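Local coordinates for ErfK/YbiS/YcfS/YnhG family protein (Xylanimonas cellulosilytica, PDB 4LPQ) that probably cross-links peptidoglycan as an L,D-transpeptidase of cell-wall synthesis, the chain here joining a putative peptidoglycan-binding domain to the catalytic domain, at residues A[81-92]-A[196-207]; A[163-172]-A[180-189]. All blocks are in the same frame, centred on the assembly; numbering follows the deposited sequence. Where two conformers were deposited one is given.

Interaction 1. Residues A[81-92]-A[196-207]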
loop_
_atom_site.group_PDB
_atom_site.type_symbol
_atom_site.label_atom_id
_atom_site.label_comp_id
_atom_site.label_asym_id
_atom_site.label_seq_id
_atom_site.Cartn_x
_atom_site.Cartn_y
_atom_site.Cartn_z
ATOM N N ARG A 81 -11.415 -9.843 4.462
ATOM C CA ARG A 81 -11.915 -10.671 5.516
ATOM C C ARG A 81 -13.189 -10.120 6.192
ATOM O O ARG A 81 -14.000 -10.918 6.698
ATOM C CB ARG A 81 -10.853 -10.884 6.567
ATOM C CG ARG A 81 -9.690 -11.685 6.061
ATOM C CD ARG A 81 -8.870 -12.214 7.198
ATOM N NE ARG A 81 -7.720 -12.995 6.713
ATOM C CZ ARG A 81 -6.942 -13.747 7.514
ATOM N NH1 ARG A 81 -7.099 -13.637 8.898
ATOM N NH2 ARG A 81 -5.921 -14.311 6.918
ATOM N N SER A 82 -13.324 -8.797 6.261
ATOM C CA SER A 82 -14.466 -8.222 6.903
ATOM C C SER A 82 -15.662 -8.257 5.969
ATOM O O SER A 82 -15.525 -8.325 4.745
ATOM C CB SER A 82 -14.141 -6.792 7.375
ATOM O OG SER A 82 -13.926 -5.912 6.259
ATOM N N SER A 83 -16.852 -8.152 6.579
ATOM C CA SER A 83 -18.180 -8.139 5.929
ATOM C C SER A 83 -19.030 -6.885 6.007
ATOM O O SER A 83 -19.967 -6.634 5.203
ATOM C CB SER A 83 -19.041 -9.209 6.523
ATOM O OG SER A 83 -18.465 -10.452 6.229
ATOM N N SER A 84 -18.795 -6.108 7.030
ATOM C CA SER A 84 -19.583 -4.942 7.195
ATOM C C SER A 84 -18.772 -3.785 7.712
ATOM O O SER A 84 -17.773 -3.943 8.386
ATOM C CB SER A 84 -20.711 -5.228 8.160
ATOM O OG SER A 84 -20.160 -5.587 9.389
ATOM N N GLY A 85 -19.233 -2.603 7.309
ATOM C CA GLY A 85 -18.680 -1.342 7.722
ATOM C C GLY A 85 -17.390 -0.992 7.080
ATOM O O GLY A 85 -16.955 -1.673 6.130
ATOM N N LYS A 86 -16.806 0.089 7.519
ATOM C CA LYS A 86 -15.557 0.584 6.962
ATOM C C LYS A 86 -14.406 -0.048 7.741
ATOM O O LYS A 86 -14.348 0.061 9.007
ATOM C CB LYS A 86 -15.582 2.072 7.069
ATOM C CG LYS A 86 -14.295 2.655 6.555
ATOM C CD LYS A 86 -14.318 4.153 6.396
ATOM C CE LYS A 86 -15.118 4.595 5.234
ATOM N NZ LYS A 86 -15.035 6.032 4.904
ATOM N N VAL A 87 -13.470 -0.677 7.022
ATOM C CA VAL A 87 -12.365 -1.387 7.688
ATOM C C VAL A 87 -11.116 -1.168 6.837
ATOM O O VAL A 87 -11.186 -1.233 5.620
ATOM C CB VAL A 87 -12.723 -2.892 7.821
ATOM C CG1 VAL A 87 -11.559 -3.621 8.514
ATOM C CG2 VAL A 87 -14.059 -3.096 8.470
ATOM N N VAL A 88 -10.021 -0.901 7.527
ATOM C CA VAL A 88 -8.712 -0.928 6.904
ATOM C C VAL A 88 -8.079 -2.283 7.212
ATOM O O VAL A 88 -7.883 -2.622 8.368
ATOM C CB VAL A 88 -7.832 0.187 7.438
ATOM C CG1 VAL A 88 -6.399 0.090 6.899
ATOM C CG2 VAL A 88 -8.414 1.521 6.998
ATOM N N GLU A 89 -7.874 -3.076 6.164
ATOM C CA GLU A 89 -7.272 -4.376 6.330
ATOM C C GLU A 89 -5.841 -4.302 5.828
ATOM O O GLU A 89 -5.568 -3.779 4.730
ATOM C CB GLU A 89 -8.037 -5.447 5.553
ATOM C CG GLU A 89 -9.470 -5.603 6.014
ATOM C CD GLU A 89 -10.272 -6.804 5.489
ATOM O OE1 GLU A 89 -9.585 -7.753 4.993
ATOM O OE2 GLU A 89 -11.528 -6.733 5.560
ATOM N N ILE A 90 -4.900 -4.895 6.576
ATOM C CA ILE A 90 -3.527 -4.913 6.161
ATOM C C ILE A 90 -3.095 -6.374 6.130
ATOM O O ILE A 90 -3.054 -7.092 7.123
ATOM C CB ILE A 90 -2.677 -4.073 7.154
ATOM C CG1 ILE A 90 -3.189 -2.591 7.160
ATOM C CG2 ILE A 90 -1.221 -4.164 6.721
ATOM C CD1 ILE A 90 -2.750 -1.716 8.248
ATOM N N ASP A 91 -2.810 -6.814 4.888
ATOM C CA ASP A 91 -2.337 -8.147 4.585
ATOM C C ASP A 91 -0.861 -8.163 4.660
ATOM O O ASP A 91 -0.187 -7.656 3.750
ATOM C CB ASP A 91 -2.909 -8.616 3.230
ATOM C CG ASP A 91 -2.536 -10.042 2.897
ATOM O OD1 ASP A 91 -1.472 -10.541 3.364
ATOM O OD2 ASP A 91 -3.338 -10.650 2.135
ATOM N N LEU A 92 -0.306 -8.657 5.763
ATOM C CA LEU A 92 1.138 -8.622 5.998
ATOM C C LEU A 92 1.918 -9.507 5.073
ATOM O O LEU A 92 3.029 -9.154 4.670
ATOM C CB LEU A 92 1.456 -8.885 7.458
ATOM C CG LEU A 92 0.860 -7.882 8.460
ATOM C CD1 LEU A 92 1.065 -8.372 9.850
ATOM C CD2 LEU A 92 1.465 -6.482 8.204
ATOM N N TRP A 196 -11.669 9.206 1.065
ATOM C CA TRP A 196 -12.331 8.060 1.684
ATOM C C TRP A 196 -12.913 8.392 3.046
ATOM O O TRP A 196 -14.112 8.210 3.274
ATOM C CB TRP A 196 -11.415 6.833 1.748
ATOM C CG TRP A 196 -12.096 5.605 2.040
ATOM C CD1 TRP A 196 -13.131 5.079 1.374
ATOM C CD2 TRP A 196 -11.704 4.615 2.987
ATOM N NE1 TRP A 196 -13.495 3.865 1.883
ATOM C CE2 TRP A 196 -12.610 3.537 2.859
ATOM C CE3 TRP A 196 -10.752 4.562 4.029
ATOM C CZ2 TRP A 196 -12.538 2.418 3.664
ATOM C CZ3 TRP A 196 -10.621 3.463 4.794
ATOM C CH2 TRP A 196 -11.473 2.413 4.640
ATOM N N GLY A 197 -12.077 8.872 3.940
ATOM C CA GLY A 197 -12.360 9.138 5.306
ATOM C C GLY A 197 -12.077 7.902 6.124
ATOM O O GLY A 197 -12.564 6.801 5.850
HETATM N N MSE A 198 -11.281 8.110 7.154
HETATM C CA MSE A 198 -10.824 7.027 8.048
HETATM C C MSE A 198 -10.815 7.633 9.430
HETATM O O MSE A 198 -9.773 7.876 10.041
HETATM C CB MSE A 198 -9.400 6.627 7.540
HETATM C CG MSE A 198 -8.818 5.498 8.263
HETATM SE SE MSE A 198 -7.051 5.154 7.390
HETATM C CE MSE A 198 -6.397 4.120 8.946
ATOM N N PRO A 199 -12.026 7.877 9.984
ATOM C CA PRO A 199 -12.059 8.647 11.210
ATOM C C PRO A 199 -11.620 7.892 12.419
ATOM O O PRO A 199 -11.484 6.644 12.387
ATOM C CB PRO A 199 -13.576 9.000 11.374
ATOM C CG PRO A 199 -14.250 7.911 10.571
ATOM C CD PRO A 199 -13.355 7.657 9.393
ATOM N N ILE A 200 -11.397 8.587 13.522
ATOM C CA ILE A 200 -11.158 7.963 14.787
ATOM C C ILE A 200 -12.267 6.887 14.988
ATOM O O ILE A 200 -13.450 7.154 14.756
ATOM C CB ILE A 200 -11.060 9.069 15.881
ATOM C CG1 ILE A 200 -9.935 10.160 15.574
ATOM C CG2 ILE A 200 -10.912 8.420 17.265
ATOM C CD1 ILE A 200 -8.453 9.562 15.459
ATOM N N GLY A 201 -11.851 5.722 15.429
ATOM C CA GLY A 201 -12.720 4.610 15.687
ATOM C C GLY A 201 -12.717 3.567 14.577
ATOM O O GLY A 201 -13.223 2.460 14.756
ATOM N N THR A 202 -12.163 3.902 13.401
ATOM C CA THR A 202 -12.166 2.969 12.276
ATOM C C THR A 202 -11.381 1.719 12.645
ATOM O O THR A 202 -10.216 1.784 13.050
ATOM C CB THR A 202 -11.600 3.624 11.018
ATOM O OG1 THR A 202 -12.340 4.770 10.630
ATOM C CG2 THR A 202 -11.543 2.666 9.862
ATOM N N ARG A 203 -11.974 0.553 12.339
ATOM C CA ARG A 203 -11.326 -0.731 12.535
ATOM C C ARG A 203 -10.082 -0.836 11.643
ATOM O O ARG A 203 -10.165 -0.581 10.433
ATOM C CB ARG A 203 -12.301 -1.854 12.217
ATOM C CG ARG A 203 -11.850 -3.256 12.521
ATOM C CD ARG A 203 -12.945 -4.207 12.109
ATOM N NE ARG A 203 -12.642 -5.551 12.505
ATOM C CZ ARG A 203 -13.235 -6.639 12.038
ATOM N NH1 ARG A 203 -14.192 -6.501 11.114
ATOM N NH2 ARG A 203 -12.888 -7.825 12.486
ATOM N N VAL A 204 -9.034 -1.382 12.207
ATOM C CA VAL A 204 -7.804 -1.668 11.482
ATOM C C VAL A 204 -7.484 -3.119 11.819
ATOM O O VAL A 204 -7.178 -3.458 12.955
ATOM C CB VAL A 204 -6.599 -0.775 11.896
ATOM C CG1 VAL A 204 -5.341 -1.143 11.076
ATOM C CG2 VAL A 204 -6.979 0.671 11.650
ATOM N N LEU A 205 -7.554 -3.989 10.803
ATOM C CA LEU A 205 -7.418 -5.409 10.963
ATOM C C LEU A 205 -6.158 -5.881 10.248
ATOM O O LEU A 205 -6.096 -5.678 9.027
ATOM C CB LEU A 205 -8.702 -6.077 10.374
ATOM C CG LEU A 205 -8.779 -7.530 10.330
ATOM C CD1 LEU A 205 -8.811 -8.098 11.719
ATOM C CD2 LEU A 205 -10.059 -7.962 9.558
ATOM N N LEU A 206 -5.210 -6.499 10.939
ATOM C CA LEU A 206 -3.923 -6.898 10.345
ATOM C C LEU A 206 -3.836 -8.388 10.458
ATOM O O LEU A 206 -4.089 -8.952 11.548
ATOM C CB LEU A 206 -2.734 -6.265 10.977
ATOM C CG LEU A 206 -2.711 -4.742 11.033
ATOM C CD1 LEU A 206 -3.381 -4.217 12.320
ATOM C CD2 LEU A 206 -1.289 -4.169 10.856
ATOM N N TYR A 207 -3.446 -9.043 9.379
ATOM C CA TYR A 207 -3.322 -10.535 9.409
ATOM C C TYR A 207 -2.237 -11.015 8.474
ATOM O O TYR A 207 -1.787 -10.231 7.598
ATOM C CB TYR A 207 -4.633 -11.178 8.951
ATOM C CG TYR A 207 -5.320 -10.538 7.780
ATOM C CD1 TYR A 207 -4.950 -10.866 6.507
ATOM C CD2 TYR A 207 -6.319 -9.629 7.933
ATOM C CE1 TYR A 207 -5.577 -10.313 5.427
ATOM C CE2 TYR A 207 -7.010 -9.075 6.885
ATOM C CZ TYR A 207 -6.597 -9.405 5.588
ATOM O OH TYR A 207 -7.266 -8.797 4.511
ATOM O OXT TYR A 207 -1.768 -12.200 8.657
HETATM O O HOH W 1 -16.939 -7.907 9.713
HETATM O O HOH W 2 -16.164 -4.380 10.664
HETATM O O HOH W 3 -14.840 0.405 11.584
HETATM O O HOH W 4 -1.211 -12.054 5.500
#

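Interaction 2. Residues A[163-172]-A[180-189]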
loop_
_atom_site.group_PDB
_atom_site.type_symbol
_atom_site.label_atom_id
_atom_site.label_comp_id
_atom_site.label_asym_id
_atom_site.label_seq_id
_atom_site.Cartn_x
_atom_site.Cartn_y
_atom_site.Cartn_z
ATOM N N GLY A 163 2.411 3.262 19.453
ATOM C CA GLY A 163 3.101 3.959 18.394
ATOM C C GLY A 163 2.933 3.437 17.002
ATOM O O GLY A 163 3.399 3.995 16.051
ATOM N N TYR A 164 2.266 2.320 16.878
ATOM C CA TYR A 164 2.018 1.690 15.593
ATOM C C TYR A 164 0.904 2.449 14.868
ATOM O O TYR A 164 -0.230 2.638 15.369
ATOM C CB TYR A 164 1.625 0.229 15.693
ATOM C CG TYR A 164 2.696 -0.646 16.270
ATOM C CD1 TYR A 164 3.700 -1.141 15.461
ATOM C CD2 TYR A 164 2.717 -1.035 17.550
ATOM C CE1 TYR A 164 4.739 -1.890 15.938
ATOM C CE2 TYR A 164 3.711 -1.813 18.049
ATOM C CZ TYR A 164 4.728 -2.277 17.234
ATOM O OH TYR A 164 5.731 -3.054 17.782
ATOM N N ALA A 165 1.287 2.947 13.666
ATOM C CA ALA A 165 0.457 3.755 12.847
ATOM C C ALA A 165 0.548 3.349 11.407
ATOM O O ALA A 165 1.511 2.739 10.949
ATOM C CB ALA A 165 0.902 5.228 12.941
ATOM N N VAL A 166 -0.481 3.720 10.647
ATOM C CA VAL A 166 -0.456 3.804 9.163
ATOM C C VAL A 166 -0.080 5.243 8.823
ATOM O O VAL A 166 -0.643 6.198 9.382
ATOM C CB VAL A 166 -1.832 3.464 8.560
ATOM C CG1 VAL A 166 -1.764 3.506 7.038
ATOM C CG2 VAL A 166 -2.269 2.072 9.005
ATOM N N HIS A 167 0.897 5.410 7.943
ATOM C CA HIS A 167 1.369 6.758 7.587
ATOM C C HIS A 167 1.935 6.843 6.239
ATOM O O HIS A 167 2.356 5.810 5.678
ATOM C CB HIS A 167 2.394 7.257 8.636
ATOM C CG HIS A 167 3.674 6.473 8.614
ATOM N ND1 HIS A 167 4.748 6.816 7.812
ATOM C CD2 HIS A 167 4.038 5.371 9.291
ATOM C CE1 HIS A 167 5.717 5.925 8.023
ATOM N NE2 HIS A 167 5.305 5.026 8.886
ATOM N N GLY A 168 2.006 8.017 5.683
ATOM C CA GLY A 168 2.759 8.232 4.462
ATOM C C GLY A 168 4.261 8.300 4.673
ATOM O O GLY A 168 4.762 8.720 5.728
ATOM N N SER A 169 4.954 7.808 3.672
ATOM C CA SER A 169 6.412 7.696 3.708
ATOM C C SER A 169 7.005 7.988 2.369
ATOM O O SER A 169 6.315 7.849 1.355
ATOM C CB SER A 169 6.824 6.316 4.182
ATOM O OG SER A 169 8.208 6.200 4.501
ATOM N N SER A 170 8.294 8.309 2.299
ATOM C CA SER A 170 8.924 8.502 1.010
ATOM C C SER A 170 9.233 7.255 0.226
ATOM O O SER A 170 9.443 7.336 -0.975
ATOM C CB SER A 170 10.266 9.251 1.193
ATOM O OG SER A 170 11.135 8.459 2.033
ATOM N N SER A 171 9.337 6.143 0.902
ATOM C CA SER A 171 9.719 4.844 0.298
ATOM C C SER A 171 8.846 3.743 0.864
ATOM O O SER A 171 8.798 3.474 2.078
ATOM C CB SER A 171 11.169 4.541 0.511
ATOM O OG SER A 171 11.505 3.299 -0.152
ATOM N N ILE A 172 8.228 3.030 -0.059
ATOM C CA ILE A 172 7.306 1.933 0.247
ATOM C C ILE A 172 7.732 0.761 -0.667
ATOM O O ILE A 172 7.134 0.566 -1.729
ATOM C CB ILE A 172 5.857 2.329 0.066
ATOM C CG1 ILE A 172 5.529 3.637 0.751
ATOM C CG2 ILE A 172 4.988 1.234 0.621
ATOM C CD1 ILE A 172 5.591 4.834 -0.181
ATOM N N GLY A 180 8.041 -1.282 12.164
ATOM C CA GLY A 180 6.816 -1.782 12.644
ATOM C C GLY A 180 5.594 -1.030 12.159
ATOM O O GLY A 180 4.472 -1.615 12.109
ATOM N N CYS A 181 5.690 0.297 11.892
ATOM C CA CYS A 181 4.523 0.968 11.360
ATOM C C CYS A 181 4.259 0.499 9.913
ATOM O O CYS A 181 5.099 -0.154 9.277
ATOM C CB CYS A 181 4.762 2.417 11.376
ATOM S SG CYS A 181 4.717 3.108 13.074
ATOM N N VAL A 182 3.064 0.843 9.430
ATOM C CA VAL A 182 2.684 0.491 8.073
ATOM C C VAL A 182 2.752 1.684 7.195
ATOM O O VAL A 182 1.961 2.629 7.360
ATOM C CB VAL A 182 1.280 -0.139 8.067
ATOM C CG1 VAL A 182 0.863 -0.495 6.669
ATOM C CG2 VAL A 182 1.249 -1.377 9.012
ATOM N N ARG A 183 3.650 1.709 6.233
ATOM C CA ARG A 183 3.881 2.800 5.327
ATOM C C ARG A 183 3.024 2.644 4.044
ATOM O O ARG A 183 2.924 1.529 3.528
ATOM C CB ARG A 183 5.367 2.770 4.810
ATOM C CG ARG A 183 6.349 2.890 5.878
ATOM C CD ARG A 183 7.682 2.730 5.155
ATOM N NE ARG A 183 8.651 2.882 6.119
ATOM C CZ ARG A 183 9.913 2.789 5.885
ATOM N NH1 ARG A 183 10.360 2.632 4.624
ATOM N NH2 ARG A 183 10.671 2.863 6.925
ATOM N N VAL A 184 2.557 3.756 3.559
ATOM C CA VAL A 184 1.907 3.904 2.245
ATOM C C VAL A 184 2.406 5.201 1.617
ATOM O O VAL A 184 3.063 5.991 2.288
ATOM C CB VAL A 184 0.366 3.877 2.325
ATOM C CG1 VAL A 184 -0.112 2.556 2.960
ATOM C CG2 VAL A 184 -0.150 5.087 3.073
ATOM N N SER A 185 2.099 5.462 0.353
ATOM C CA SER A 185 2.499 6.738 -0.248
ATOM C C SER A 185 1.803 7.923 0.394
ATOM O O SER A 185 0.694 7.766 0.933
ATOM C CB SER A 185 2.273 6.767 -1.752
ATOM O OG SER A 185 0.882 6.830 -2.067
ATOM N N ASN A 186 2.380 9.093 0.298
ATOM C CA ASN A 186 1.688 10.277 0.805
ATOM C C ASN A 186 0.329 10.508 0.117
ATOM O O ASN A 186 -0.607 10.863 0.753
ATOM C CB ASN A 186 2.595 11.491 0.706
ATOM C CG ASN A 186 3.775 11.490 1.621
ATOM O OD1 ASN A 186 3.927 10.714 2.505
ATOM N ND2 ASN A 186 4.627 12.439 1.348
ATOM N N ALA A 187 0.305 10.266 -1.211
ATOM C CA ALA A 187 -0.919 10.404 -1.945
ATOM C C ALA A 187 -1.996 9.449 -1.450
ATOM O O ALA A 187 -3.156 9.804 -1.331
ATOM C CB ALA A 187 -0.659 10.256 -3.409
ATOM N N ALA A 188 -1.608 8.192 -1.231
ATOM C CA ALA A 188 -2.558 7.210 -0.708
ATOM C C ALA A 188 -3.029 7.661 0.685
ATOM O O ALA A 188 -4.216 7.549 0.986
ATOM C CB ALA A 188 -1.963 5.790 -0.656
HETATM N N MSE A 189 -2.144 8.162 1.499
HETATM C CA MSE A 189 -2.509 8.590 2.859
HETATM C C MSE A 189 -3.505 9.776 2.736
HETATM O O MSE A 189 -4.489 9.798 3.478
HETATM C CB MSE A 189 -1.264 8.980 3.650
HETATM C CG MSE A 189 -1.578 8.965 5.125
HETATM SE SE MSE A 189 -1.780 7.085 5.751
HETATM C CE MSE A 189 -2.984 7.375 7.231
HETATM O O HOH W 5 5.064 9.215 -0.627
#

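Interaction 1. Residues A[81-92]-A[196-207]
Val88 and Ile90 of strand 86-91 pair in parallel with strand 203-206, the axes 4.7 Å apart. The backbone ladder runs from Val88 N to Arg203 O through Leu205 N to Val88 O, Ile90 N to Leu205 O and Tyr207 N to Ile90 O, and ends with Leu92 N on Tyr207 O.

Two cationic side chains lie on aromatic faces. The Arg81 guanidinium stacks on Tyr207 with planes 7° apart and centres 3.9 Å apart, while Ile90 O sits over the opposite face of the ring. At the other end, Lys86 slides across Trp196: its CD rides over the six-membered ring, and a bend at chi3 (-74°) carries NZ over the five-membered ring, 3.9 Å from its centroid. The same NZ donates to Gly197 O at 2.8 Å.

Polar bonds converge on Glu89. Tyr207 OH gives its proton to the anti lone pair of Glu89 OE1 (2.6 Å), whose syn lone pair takes Arg81 N; Glu89 OE2 accepts both N and OG of Ser82.

Apolar contacts occupy the face of Val88 and Ile90, where Val88 CG2 meets Trp196 CZ3 at 3.7 Å and Ile90 CD1 touches both Val204 CG1 and Leu206 CD2.

With four donors gripping its two oxygens, the buried Glu89 carboxylate is probably stabilised as an anion, tying the 81-82 backbone to the C-terminal tyrosine.

Interaction 2. Residues A[163-172]-A[180-189]
Cys181 and His167 meet where strands 164-168 and 182-184 run in parallel, their axes 4.7 Å apart. Cys181 CB lies in the plane of the imidazole, at its edge, 3.6 Å from His167 NE2. The sulfur instead turns to the start of the other strand, where Ala165 N donates to Cys181 SG over 3.5 Å. His167 CG stands between its own backbone N and carbonyl carbon (chi1 67°), which leans the ring over strand 182-184 with Arg183 CA beneath one face. Its ND1 donates to Gly168 O at 2.8 Å, in the ring plane but from above the carbonyl plane, and this bond helps fix the ring's rotation.

Arg183 forms the ridge beside that ring. Its extended chain passes the imidazole with CG 3.8 Å from His167 CE1, then Ser169, whose OG lies over one face of the guanidinium, and NH1 reaches Ser171 O at 3.1 Å. Glu150 adds a long, weak ion pair. A leucine in place of Arg183 would probably leave Ser171 O without this donor and residues 169-171 less firmly held.

On the reverse face, selenomethionine Met189 fills the hollow beside Val166 and Gly168: SE packs 3.8 Å from Val166 CG1, and CG lies against Gly168 N. Asn186 OD1 comes close to the Gly168 carbonyl carbon, where a side chain on the glycine would collide with it. Ile172 lies along the backbone of Arg183 to Ser185, CD1 3.6 Å from N of Ser185, the residue whose OG caps helix 186-196.

Placing the predicted nucleophile Cys181, just before strand 182-184, beside the predicted proton donor/acceptor His167 on the parallel strand 164-168 is characteristic of the YkuD-type L,D-transpeptidase active site.

Interaction 1 and interaction 2 lie in the same mixed sheet of the catalytic domain, with centres 15 Å apart. Segment 81-92 comes first along the chain, then 163-172 and 180-189, and 196-207 ends the chain, so both segments of interaction 2 fall between those of interaction 1. Helix 186-196 leads from strand 182-184 toward strand 203-206. The two contacts meet through apolar side chains: Ile90 CD1 lies 3.9 Å from Val166 CG2, and Leu206 CD2 is 4.2 Å from Val182 CG2. Shared packing thus joins the pairing of the C-terminal strand to the back of the strand pair beside which the predicted catalytic residues sit.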